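Local coordinates for concanavalin A-like lectin protein kinase family protein (Theobroma cacao, PDB 6CTH) that probably acts as a protein kinase, transferring phosphate from ATP to target proteins, and is captured here with a bound inhibitor and a magnesium ion, at residues H102-K107 with A207-S212; L110-R115 with K257-L262. All coordinates share one frame; numbering follows the deposited sequence.

Interaction 1: H102-K107 with A207-S212; sequences HIFKGK and ALEIAS
In the C-terminal lobe of the kinase fold, the end of helix 99-103 (helix D) and the turn after it rest on the last turn of helix 196-212 (helix F), with Ile103 and Phe104 meeting Glu209 and Ile210. Phe104 leads with the far corner of its ring. Phe104 CZ stands over the flat face of the Glu209 carboxylate, 3.6 Å from Glu209 CD and 3.7 Å from Glu209 CB. Ring and carboxylate planes are 74° apart, and Glu209 CG lies in the ring plane at its edge, so the acid meets aromatic C-H rather than the pi cloud. Tyr183 OH and Ser216 N bond to Glu209 OE2 and help hold the carboxylate in the orientation Phe104 covers. Ile103 has CG1 between its backbone N and carbonyl carbon (chi1 62°), and with the chain extended beyond it CD1 comes over one face of the Phe104 ring, toward the rim. From there Ile103 CD1 touches Glu209 O at 4.0 Å and Ile210 CG1 at 4.3 Å. Ile103, Phe104 and Glu209 also pack on Thr144 of the catalytic loop, which includes the magnesium ligand Asp141. This is the helical lobe of a protein kinase, with helix F as the buried scaffold.

Interaction 2: L110-R115 with K257-L262; sequences LTWEVR and KQLECL
Trp112 reaches across to Gln258, Leu259 and Leu262 and supplies nearly all of the contact from its side. Its CG is anti to the backbone N (chi1 177°), which swings the indole off the first turn of helix 112-132 toward helix 256-269. The pyrrole edge makes the polar bond: Trp112 NE1 donates to Gln258 OE1 at 2.9 Å, with an N-H...O angle of 146°. The acceptor lies close to the indole plane, and the donor falls on a lone pair of OE1, although the amide is turned 35° from the ring. Gln258, extended beyond CG, also lays CB beside Trp112 NE1 at 3.6 Å. The benzo corner does the apolar work: Trp112 CH2 meets Leu262 CD2 at 3.7 Å and Leu259 CD1 at 3.9 Å. Trp112 CZ2 packs on the backbone, 3.6 Å from Leu259 N. Just before the helix, Thr111 is the N-cap, its OG1 accepting from Val114 N at 3.1 Å. Arg115 folds back and grips Leu110 O with both NE and NH2, pinning the approach to the helix. Phe254, from the loop before helix 256-269, packs against Trp112 and Leu259, Tyr116 of helix 112-132 lies against Gln258, and Leu262 continues past the indole to Ala207 and Ala211 of helix 196-212.

How the interactions relate
Both contacts are largely buried in the helical lobe, and helix 196-212 ties them together. Interaction 1 lies nearer the chain's centre, its own centre about 12 Å away against about 17 Å for interaction 2; the two contact centres are about 12 Å apart. Arg115 NH1 of interaction 2 probably hydrogen-bonds to Ile210 O of interaction 1 at 2.9 Å, and it also forms a salt bridge with Asp247. Ile103 CG2 packs on Leu110 CD1, so hydrophobic contact also runs between the two sites. Their chemistry differs: in interaction 1 the acid bonds to partners beyond the two segments, whereas 110-115 and 257-262 share a direct indole-amide bond.

Interaction 1: H102-K107 with A207-S212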
ATOM      1  N   HIS A 102       8.232  -6.880  -6.484  1.00 39.68           N
ATOM      2  CA  HIS A 102       9.462  -6.266  -7.037  1.00 40.30           C
ATOM      3  C   HIS A 102      10.448  -5.889  -5.982  1.00 40.85           C
ATOM      4  O   HIS A 102      11.613  -6.305  -6.030  1.00 43.56           O
ATOM      5  CB  HIS A 102       9.124  -5.053  -7.866  1.00 40.78           C
ATOM      6  CG  HIS A 102       8.297  -5.383  -9.056  1.00 40.57           C
ATOM      7  ND1 HIS A 102       8.829  -5.439 -10.322  1.00 40.87           N
ATOM      8  CD2 HIS A 102       6.976  -5.610  -9.191  1.00 41.41           C
ATOM      9  CE1 HIS A 102       7.868  -5.684 -11.187  1.00 40.86           C
ATOM     10  NE2 HIS A 102       6.735  -5.814 -10.528  1.00 42.28           N
ATOM     11  N   ILE A 103       9.987  -5.195  -4.965  1.00 40.18           N
ATOM     12  CA  ILE A 103      10.935  -4.710  -3.968  1.00 41.43           C
ATOM     13  C   ILE A 103      11.458  -5.768  -3.012  1.00 40.69           C
ATOM     14  O   ILE A 103      12.605  -5.652  -2.566  1.00 42.55           O
ATOM     15  CB  ILE A 103      10.420  -3.500  -3.189  1.00 42.52           C
ATOM     16  CG1 ILE A 103       9.159  -3.810  -2.381  1.00 42.25           C
ATOM     17  CG2 ILE A 103      10.248  -2.316  -4.125  1.00 42.92           C
ATOM     18  CD1 ILE A 103       8.987  -2.756  -1.301  1.00 44.62           C
ATOM     19  N   PHE A 104      10.639  -6.749  -2.645  1.00 40.46           N
ATOM     20  CA  PHE A 104      11.117  -7.817  -1.726  1.00 41.30           C
ATOM     21  C   PHE A 104      11.464  -9.126  -2.437  1.00 43.35           C
ATOM     22  O   PHE A 104      12.461  -9.778  -2.059  1.00 43.41           O
ATOM     23  CB  PHE A 104      10.116  -8.110  -0.601  1.00 39.97           C
ATOM     24  CG  PHE A 104       9.643  -6.883   0.140  1.00 38.73           C
ATOM     25  CD1 PHE A 104      10.551  -5.935   0.612  1.00 38.85           C
ATOM     26  CD2 PHE A 104       8.298  -6.709   0.426  1.00 38.41           C
ATOM     27  CE1 PHE A 104      10.102  -4.834   1.289  1.00 37.66           C
ATOM     28  CE2 PHE A 104       7.856  -5.584   1.140  1.00 37.16           C
ATOM     29  CZ  PHE A 104       8.760  -4.675   1.555  1.00 36.64           C
ATOM     30  N   LYS A 105      10.646  -9.523  -3.406  1.00 44.33           N
ATOM     31  CA  LYS A 105      10.790 -10.823  -4.091  1.00 48.67           C
ATOM     32  C   LYS A 105      11.564 -10.846  -5.405  1.00 49.38           C
ATOM     33  O   LYS A 105      11.552 -11.872  -6.086  1.00 53.97           O
ATOM     34  CB  LYS A 105       9.421 -11.451  -4.328  1.00 49.76           C
ATOM     35  CG  LYS A 105       8.643 -11.709  -3.057  1.00 51.78           C
ATOM     36  CD  LYS A 105       7.231 -12.147  -3.396  1.00 54.69           C
ATOM     37  CE  LYS A 105       6.521 -12.754  -2.191  1.00 56.46           C
ATOM     38  NZ  LYS A 105       5.131 -13.120  -2.609  1.00 58.50           N
ATOM     39  N   GLY A 106      12.226  -9.754  -5.766  1.00 49.15           N
ATOM     40  CA  GLY A 106      13.035  -9.705  -6.982  1.00 49.14           C
ATOM     41  C   GLY A 106      12.390 -10.056  -8.305  1.00 49.67           C
ATOM     42  O   GLY A 106      13.073 -10.529  -9.196  1.00 50.79           O
ATOM     43  N   LYS A 107      11.090  -9.792  -8.488  1.00 49.35           N
ATOM     44  CA  LYS A 107      10.477  -9.890  -9.820  1.00 49.23           C
ATOM     45  C   LYS A 107      11.202  -8.987 -10.839  1.00 50.42           C
ATOM     46  O   LYS A 107      11.346  -9.358 -11.998  1.00 52.01           O
ATOM     47  CB  LYS A 107       8.970  -9.550  -9.787  1.00 48.74           C
ATOM     48  N   ALA A 207       7.491   3.886   2.780  1.00 29.84           N
ATOM     49  CA  ALA A 207       8.565   4.697   2.209  1.00 30.84           C
ATOM     50  C   ALA A 207       9.935   4.083   2.544  1.00 31.74           C
ATOM     51  O   ALA A 207      10.801   3.976   1.698  1.00 32.26           O
ATOM     52  CB  ALA A 207       8.500   6.105   2.749  1.00 31.39           C
ATOM     53  N   LEU A 208      10.081   3.642   3.779  1.00 32.15           N
ATOM     54  CA  LEU A 208      11.357   3.045   4.230  1.00 32.98           C
ATOM     55  C   LEU A 208      11.617   1.680   3.630  1.00 33.40           C
ATOM     56  O   LEU A 208      12.774   1.335   3.361  1.00 35.35           O
ATOM     57  CB  LEU A 208      11.402   3.018   5.745  1.00 33.38           C
ATOM     58  CG  LEU A 208      11.395   4.408   6.388  1.00 33.97           C
ATOM     59  CD1 LEU A 208      11.417   4.355   7.885  1.00 34.79           C
ATOM     60  CD2 LEU A 208      12.521   5.315   5.891  1.00 34.63           C
ATOM     61  N   GLU A 209      10.555   0.887   3.432  1.00 32.96           N
ATOM     62  CA  GLU A 209      10.661  -0.399   2.730  1.00 33.20           C
ATOM     63  C   GLU A 209      11.136  -0.176   1.315  1.00 34.09           C
ATOM     64  O   GLU A 209      11.932  -0.935   0.795  1.00 33.86           O
ATOM     65  CB  GLU A 209       9.342  -1.174   2.697  1.00 32.61           C
ATOM     66  CG  GLU A 209       8.845  -1.612   4.056  1.00 33.17           C
ATOM     67  CD  GLU A 209       7.554  -2.347   4.058  1.00 34.55           C
ATOM     68  OE1 GLU A 209       6.644  -1.928   3.269  1.00 34.62           O
ATOM     69  OE2 GLU A 209       7.412  -3.362   4.827  1.00 34.35           O
ATOM     70  N   ILE A 210      10.575   0.845   0.634  1.00 33.54           N
ATOM     71  CA  ILE A 210      10.968   1.133  -0.727  1.00 34.37           C
ATOM     72  C   ILE A 210      12.452   1.597  -0.852  1.00 35.85           C
ATOM     73  O   ILE A 210      13.187   1.154  -1.736  1.00 37.69           O
ATOM     74  CB  ILE A 210       9.978   2.165  -1.313  1.00 33.43           C
ATOM     75  CG1 ILE A 210       8.614   1.532  -1.501  1.00 32.92           C
ATOM     76  CG2 ILE A 210      10.446   2.758  -2.628  1.00 34.57           C
ATOM     77  CD1 ILE A 210       7.522   2.529  -1.897  1.00 33.06           C
ATOM     78  N   ALA A 211      12.887   2.464   0.040  1.00 36.51           N
ATOM     79  CA  ALA A 211      14.288   2.918   0.091  1.00 37.24           C
ATOM     80  C   ALA A 211      15.273   1.750   0.315  1.00 38.15           C
ATOM     81  O   ALA A 211      16.350   1.714  -0.291  1.00 38.45           O
ATOM     82  CB  ALA A 211      14.457   3.916   1.218  1.00 37.19           C
ATOM     83  N   SER A 212      14.873   0.834   1.176  1.00 37.68           N
ATOM     84  CA  SER A 212      15.802  -0.168   1.745  1.00 38.22           C
ATOM     85  C   SER A 212      15.700  -1.548   1.094  1.00 38.71           C
ATOM     86  O   SER A 212      16.622  -2.391   1.232  1.00 38.31           O
ATOM     87  CB  SER A 212      15.553  -0.258   3.262  1.00 37.75           C
ATOM     88  OG  SER A 212      14.338  -0.959   3.555  1.00 36.49           O
TER

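Interaction 2: L110-R115 with K257-L262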
ATOM      1  N   LEU A 110      13.822  -2.455  -9.206  1.00 45.08           N
ATOM      2  CA  LEU A 110      13.271  -1.119  -9.406  1.00 44.76           C
ATOM      3  C   LEU A 110      14.381  -0.096  -9.279  1.00 44.08           C
ATOM      4  O   LEU A 110      15.043  -0.044  -8.251  1.00 43.50           O
ATOM      5  CB  LEU A 110      12.132  -0.836  -8.409  1.00 44.32           C
ATOM      6  CG  LEU A 110      10.845  -1.667  -8.656  1.00 45.18           C
ATOM      7  CD1 LEU A 110       9.731  -1.241  -7.724  1.00 45.80           C
ATOM      8  CD2 LEU A 110      10.320  -1.591 -10.072  1.00 44.59           C
ATOM      9  N   THR A 111      14.580   0.722 -10.310  1.00 44.49           N
ATOM     10  CA  THR A 111      15.575   1.805 -10.266  1.00 44.75           C
ATOM     11  C   THR A 111      15.206   2.820  -9.180  1.00 43.73           C
ATOM     12  O   THR A 111      14.034   2.898  -8.741  1.00 42.67           O
ATOM     13  CB  THR A 111      15.688   2.604 -11.580  1.00 46.20           C
ATOM     14  OG1 THR A 111      14.460   3.313 -11.834  1.00 46.18           O
ATOM     15  CG2 THR A 111      16.016   1.702 -12.803  1.00 47.27           C
ATOM     16  N   TRP A 112      16.202   3.594  -8.761  1.00 43.11           N
ATOM     17  CA  TRP A 112      15.989   4.665  -7.815  1.00 42.31           C
ATOM     18  C   TRP A 112      14.914   5.630  -8.336  1.00 41.61           C
ATOM     19  O   TRP A 112      14.024   6.020  -7.571  1.00 41.14           O
ATOM     20  CB  TRP A 112      17.257   5.444  -7.468  1.00 42.27           C
ATOM     21  CG  TRP A 112      16.879   6.532  -6.571  1.00 42.12           C
ATOM     22  CD1 TRP A 112      16.699   7.833  -6.904  1.00 41.85           C
ATOM     23  CD2 TRP A 112      16.492   6.396  -5.206  1.00 41.40           C
ATOM     24  NE1 TRP A 112      16.246   8.528  -5.818  1.00 41.74           N
ATOM     25  CE2 TRP A 112      16.088   7.657  -4.767  1.00 41.58           C
ATOM     26  CE3 TRP A 112      16.415   5.323  -4.324  1.00 41.50           C
ATOM     27  CZ2 TRP A 112      15.671   7.890  -3.455  1.00 41.07           C
ATOM     28  CZ3 TRP A 112      15.992   5.555  -3.006  1.00 40.89           C
ATOM     29  CH2 TRP A 112      15.607   6.834  -2.606  1.00 41.03           C
ATOM     30  N   GLU A 113      15.018   6.037  -9.602  1.00 41.93           N
ATOM     31  CA  GLU A 113      14.093   7.015 -10.158  1.00 41.38           C
ATOM     32  C   GLU A 113      12.627   6.491 -10.107  1.00 40.06           C
ATOM     33  O   GLU A 113      11.701   7.223  -9.736  1.00 38.91           O
ATOM     34  CB  GLU A 113      14.507   7.416 -11.592  1.00 42.85           C
ATOM     35  N   VAL A 114      12.438   5.226 -10.431  1.00 39.59           N
ATOM     36  CA  VAL A 114      11.115   4.616 -10.341  1.00 38.69           C
ATOM     37  C   VAL A 114      10.620   4.545  -8.890  1.00 38.02           C
ATOM     38  O   VAL A 114       9.474   4.876  -8.634  1.00 36.77           O
ATOM     39  CB  VAL A 114      11.074   3.254 -11.053  1.00 39.23           C
ATOM     40  CG1 VAL A 114       9.815   2.478 -10.686  1.00 39.27           C
ATOM     41  CG2 VAL A 114      11.181   3.440 -12.565  1.00 40.02           C
ATOM     42  N   ARG A 115      11.485   4.198  -7.945  1.00 37.45           N
ATOM     43  CA  ARG A 115      11.069   4.118  -6.549  1.00 37.06           C
ATOM     44  C   ARG A 115      10.599   5.450  -5.956  1.00 35.80           C
ATOM     45  O   ARG A 115       9.604   5.501  -5.247  1.00 35.37           O
ATOM     46  CB  ARG A 115      12.213   3.579  -5.692  1.00 38.49           C
ATOM     47  CG  ARG A 115      12.517   2.112  -5.908  1.00 39.17           C
ATOM     48  CD  ARG A 115      13.706   1.671  -5.074  1.00 40.75           C
ATOM     49  NE  ARG A 115      14.359   0.503  -5.647  1.00 41.22           N
ATOM     50  CZ  ARG A 115      14.805  -0.529  -4.940  1.00 42.58           C
ATOM     51  NH1 ARG A 115      14.673  -0.545  -3.625  1.00 42.19           N
ATOM     52  NH2 ARG A 115      15.384  -1.546  -5.556  1.00 43.12           N
ATOM     53  N   LYS A 257      20.630  12.927  -2.342  1.00 50.00           N
ATOM     54  CA  LYS A 257      19.763  13.981  -1.850  1.00 50.47           C
ATOM     55  C   LYS A 257      18.294  13.469  -1.707  1.00 47.89           C
ATOM     56  O   LYS A 257      17.619  13.759  -0.722  1.00 46.29           O
ATOM     57  CB  LYS A 257      19.842  15.119  -2.844  1.00 52.59           C
ATOM     58  CG  LYS A 257      19.112  16.371  -2.468  1.00 55.37           C
ATOM     59  CD  LYS A 257      19.087  17.331  -3.666  1.00 57.18           C
ATOM     60  CE  LYS A 257      18.105  18.465  -3.441  1.00 59.09           C
ATOM     61  NZ  LYS A 257      18.422  19.178  -2.161  1.00 60.85           N
ATOM     62  N   GLN A 258      17.840  12.712  -2.700  1.00 45.62           N
ATOM     63  CA  GLN A 258      16.487  12.117  -2.696  1.00 44.84           C
ATOM     64  C   GLN A 258      16.424  10.987  -1.700  1.00 43.70           C
ATOM     65  O   GLN A 258      15.413  10.795  -1.045  1.00 42.73           O
ATOM     66  CB  GLN A 258      16.073  11.634  -4.095  1.00 44.59           C
ATOM     67  CG  GLN A 258      15.770  12.756  -5.082  1.00 46.05           C
ATOM     68  CD  GLN A 258      15.391  12.273  -6.471  1.00 45.79           C
ATOM     69  OE1 GLN A 258      15.529  11.106  -6.817  1.00 46.71           O
ATOM     70  NE2 GLN A 258      14.912  13.188  -7.281  1.00 45.84           N
ATOM     71  N   LEU A 259      17.522  10.247  -1.524  1.00 44.51           N
ATOM     72  CA  LEU A 259      17.521   9.163  -0.553  1.00 42.90           C
ATOM     73  C   LEU A 259      17.393   9.717   0.842  1.00 42.41           C
ATOM     74  O   LEU A 259      16.628   9.201   1.641  1.00 40.79           O
ATOM     75  CB  LEU A 259      18.793   8.297  -0.631  1.00 44.51           C
ATOM     76  CG  LEU A 259      18.954   7.267   0.484  1.00 43.76           C
ATOM     77  CD1 LEU A 259      17.837   6.227   0.529  1.00 43.35           C
ATOM     78  CD2 LEU A 259      20.304   6.589   0.305  1.00 45.24           C
ATOM     79  N   GLU A 260      18.168  10.764   1.143  1.00 42.76           N
ATOM     80  CA  GLU A 260      18.083  11.409   2.422  1.00 43.46           C
ATOM     81  C   GLU A 260      16.674  11.885   2.683  1.00 42.25           C
ATOM     82  O   GLU A 260      16.139  11.734   3.781  1.00 41.39           O
ATOM     83  CB  GLU A 260      19.034  12.634   2.470  1.00 46.62           C
ATOM     84  CG  GLU A 260      19.036  13.366   3.793  1.00 48.59           C
ATOM     85  CD  GLU A 260      20.074  14.492   3.814  1.00 51.09           C
ATOM     86  OE1 GLU A 260      19.975  15.392   2.965  1.00 52.23           O
ATOM     87  OE2 GLU A 260      20.988  14.395   4.639  1.00 55.43           O
ATOM     88  N   CYS A 261      16.098  12.496   1.663  1.00 40.71           N
ATOM     89  CA  CYS A 261      14.783  13.081   1.797  1.00 40.28           C
ATOM     90  C   CYS A 261      13.756  12.002   2.076  1.00 38.97           C
ATOM     91  O   CYS A 261      12.928  12.161   2.963  1.00 38.89           O
ATOM     92  CB  CYS A 261      14.429  13.827   0.539  1.00 40.41           C
ATOM     93  SG  CYS A 261      12.899  14.753   0.739  1.00 40.75           S
ATOM     94  N   LEU A 262      13.839  10.918   1.322  1.00 38.56           N
ATOM     95  CA  LEU A 262      12.935   9.772   1.499  1.00 37.89           C
ATOM     96  C   LEU A 262      13.050   9.183   2.876  1.00 37.56           C
ATOM     97  O   LEU A 262      12.044   8.923   3.511  1.00 37.32           O
ATOM     98  CB  LEU A 262      13.150   8.707   0.419  1.00 37.49           C
ATOM     99  CG  LEU A 262      12.174   7.516   0.432  1.00 36.92           C
ATOM    100  CD1 LEU A 262      10.728   7.965   0.353  1.00 37.69           C
ATOM    101  CD2 LEU A 262      12.446   6.572  -0.727  1.00 36.68           C
TER